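PDB 5AMV: pectate lyase from Bacillus subtilis, which cleaves the alpha-1,4-linked galacturonan chains of pectate by calcium-dependent elimination, leaving oligosaccharides with unsaturated non-reducing ends. Local coordinates for residues I58-M64 / N137-G143. Residues are numbered along the deposited sequence; the frame is centred on the assembly and turned at random. Where two conformers were deposited one is given.
Sequences IKGTIDM and NAKVVGG
Asn137 O is held by a water that lies 2.7 Å from it and also hydrogen-bonds Thr61 OG1. Lys139 was modelled in two conformers; in one its chain runs extended until the last torsion (chi4 51°) turns the ammonium back toward this carbonyl, adding a weak and doubtful bond, and its CD passes Thr61 OG1. A second water, accepting from Gly60 N and donating to Asn137 OD1, joins the turns that lead into the two strands. Beyond these bridges the backbones pair directly, the amides of Ile62 and Met64 alternating with those of Lys139 and Val141 as donors. Ile62 N gives a 2.8 Å bond to Lys139 O, and the last of the four, from Met64 N to Val141 O, is almost straight at 178°. Such in-register parallel pairing is how neighbouring coils of a parallel beta-helix are joined, the right-handed fold of polysaccharide lyase family 1; here strand 61-63 lies on 139-141, which pairs in turn with 158-160. The methyl contacts run diagonally to the register: Thr61 bridges Lys139, yet its CG2 meets Val141 CG2 at 3.7 Å, reaching there because it stands anti to its own amide nitrogen. On the face of Ile62 and Val140, Val140 CG2 meets Ile58 CD1, which comes from the preceding strand 54-58, at 3.8 Å, the two side chains crossing at about a right angle. Ala138 CB sits against Ile58 O. Past the strand ends Met64 CG rests 3.6 Å from Gly143 CA, against bare backbone, and the bent thioether chain then leads off to Arg38 and Leu41 of helix 38-45.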
loop_
_atom_site.group_PDB
_atom_site.type_symbol
_atom_site.label_atom_id
_atom_site.label_comp_id
_atom_site.label_asym_id
_atom_site.label_seq_id
_atom_site.Cartn_x
_atom_site.Cartn_y
_atom_site.Cartn_z
ATOM N N ILE A 58 16.836 9.957 -2.547
ATOM C CA ILE A 58 15.924 11.035 -2.156
ATOM C C ILE A 58 16.550 11.812 -1.014
ATOM O O ILE A 58 16.825 11.255 0.076
ATOM C CB ILE A 58 14.496 10.505 -1.794
ATOM C CG1 ILE A 58 13.970 9.801 -3.063
ATOM C CG2 ILE A 58 13.597 11.663 -1.222
ATOM C CD1 ILE A 58 12.491 9.839 -3.325
ATOM N N LYS A 59 16.773 13.102 -1.269
ATOM C CA LYS A 59 17.346 13.981 -0.274
ATOM C C LYS A 59 16.284 14.926 0.315
ATOM O O LYS A 59 15.761 15.818 -0.402
ATOM C CB LYS A 59 18.502 14.762 -0.943
ATOM C CG LYS A 59 19.137 15.783 -0.063
ATOM C CD LYS A 59 20.293 16.480 -0.778
ATOM C CE LYS A 59 21.024 17.355 0.227
ATOM N NZ LYS A 59 22.047 18.188 -0.501
ATOM N N GLY A 60 15.960 14.705 1.595
ATOM C CA GLY A 60 15.018 15.571 2.317
ATOM C C GLY A 60 13.593 15.236 1.919
ATOM O O GLY A 60 13.288 14.104 1.544
ATOM N N THR A 61 12.742 16.257 1.920
ATOM C CA THR A 61 11.293 16.086 1.638
ATOM C C THR A 61 10.973 16.493 0.217
ATOM O O THR A 61 11.329 17.614 -0.196
ATOM C CB THR A 61 10.527 16.980 2.603
ATOM O OG1 THR A 61 10.682 16.463 3.932
ATOM C CG2 THR A 61 8.991 17.047 2.267
ATOM N N ILE A 62 10.296 15.594 -0.517
ATOM C CA ILE A 62 9.794 15.887 -1.867
ATOM C C ILE A 62 8.266 15.943 -1.811
ATOM O O ILE A 62 7.583 14.908 -1.701
ATOM C CB ILE A 62 10.291 14.845 -2.921
ATOM C CG1 ILE A 62 11.833 14.904 -2.962
ATOM C CG2 ILE A 62 9.641 15.144 -4.317
ATOM C CD1 ILE A 62 12.480 14.036 -4.063
ATOM N N ASP A 63 7.757 17.178 -1.828
ATOM C CA ASP A 63 6.331 17.429 -1.969
ATOM C C ASP A 63 5.968 17.318 -3.449
ATOM O O ASP A 63 6.555 18.016 -4.311
ATOM C CB ASP A 63 6.011 18.811 -1.338
ATOM C CG ASP A 63 4.542 19.200 -1.431
ATOM O OD1 ASP A 63 3.682 18.410 -1.888
ATOM O OD2 ASP A 63 4.222 20.329 -0.964
ATOM N N MET A 64 5.043 16.394 -3.751
ATOM C CA MET A 64 4.611 16.151 -5.124
ATOM C C MET A 64 3.485 17.060 -5.581
ATOM O O MET A 64 3.227 17.164 -6.780
ATOM C CB MET A 64 4.245 14.671 -5.313
ATOM C CG MET A 64 5.475 13.746 -5.138
ATOM S SD MET A 64 6.732 14.000 -6.421
ATOM C CE MET A 64 5.929 13.272 -7.868
ATOM N N ASN A 137 15.652 11.086 7.123
ATOM C CA ASN A 137 14.486 11.970 6.998
ATOM C C ASN A 137 14.046 12.165 5.558
ATOM O O ASN A 137 13.405 13.180 5.237
ATOM C CB ASN A 137 14.797 13.341 7.640
ATOM C CG ASN A 137 15.903 14.109 6.888
ATOM O OD1 ASN A 137 16.654 13.541 6.077
ATOM N ND2 ASN A 137 15.992 15.430 7.152
ATOM N N ALA A 138 14.338 11.181 4.686
ATOM C CA ALA A 138 13.835 11.237 3.305
ATOM C C ALA A 138 12.321 11.030 3.306
ATOM O O ALA A 138 11.834 10.078 3.886
ATOM C CB ALA A 138 14.496 10.178 2.461
ATOM N N LYS A 139 11.585 11.901 2.622
ATOM C CA LYS A 139 10.110 11.864 2.657
ATOM C C LYS A 139 9.575 12.126 1.254
ATOM O O LYS A 139 10.125 12.953 0.519
ATOM C CB LYS A 139 9.569 12.956 3.595
ATOM C CG LYS A 139 9.936 12.805 5.059
ATOM C CD LYS A 139 9.374 14.009 5.824
ATOM C CE LYS A 139 9.687 13.980 7.313
ATOM N NZ LYS A 139 11.133 13.759 7.619
ATOM N N VAL A 140 8.510 11.411 0.895
ATOM C CA VAL A 140 7.734 11.734 -0.292
ATOM C C VAL A 140 6.333 12.098 0.243
ATOM O O VAL A 140 5.681 11.295 0.913
ATOM C CB VAL A 140 7.664 10.521 -1.273
ATOM C CG1 VAL A 140 6.618 10.754 -2.366
ATOM C CG2 VAL A 140 9.023 10.256 -1.885
ATOM N N VAL A 141 5.881 13.324 -0.061
ATOM C CA VAL A 141 4.671 13.858 0.515
ATOM C C VAL A 141 3.639 14.093 -0.577
ATOM O O VAL A 141 3.912 14.823 -1.533
ATOM C CB VAL A 141 4.934 15.204 1.307
ATOM C CG1 VAL A 141 3.650 15.706 1.941
ATOM C CG2 VAL A 141 5.959 14.937 2.437
ATOM N N GLY A 142 2.474 13.450 -0.456
ATOM C CA GLY A 142 1.412 13.598 -1.473
ATOM C C GLY A 142 1.548 12.714 -2.715
ATOM O O GLY A 142 0.599 12.590 -3.477
ATOM N N GLY A 143 2.709 12.077 -2.890
ATOM C CA GLY A 143 3.003 11.330 -4.106
ATOM C C GLY A 143 2.462 9.899 -4.127
ATOM O O GLY A 143 2.229 9.291 -3.072
HETATM O O HOH W 1 16.957 12.943 3.446
HETATM O O HOH W 2 12.943 15.881 5.222
#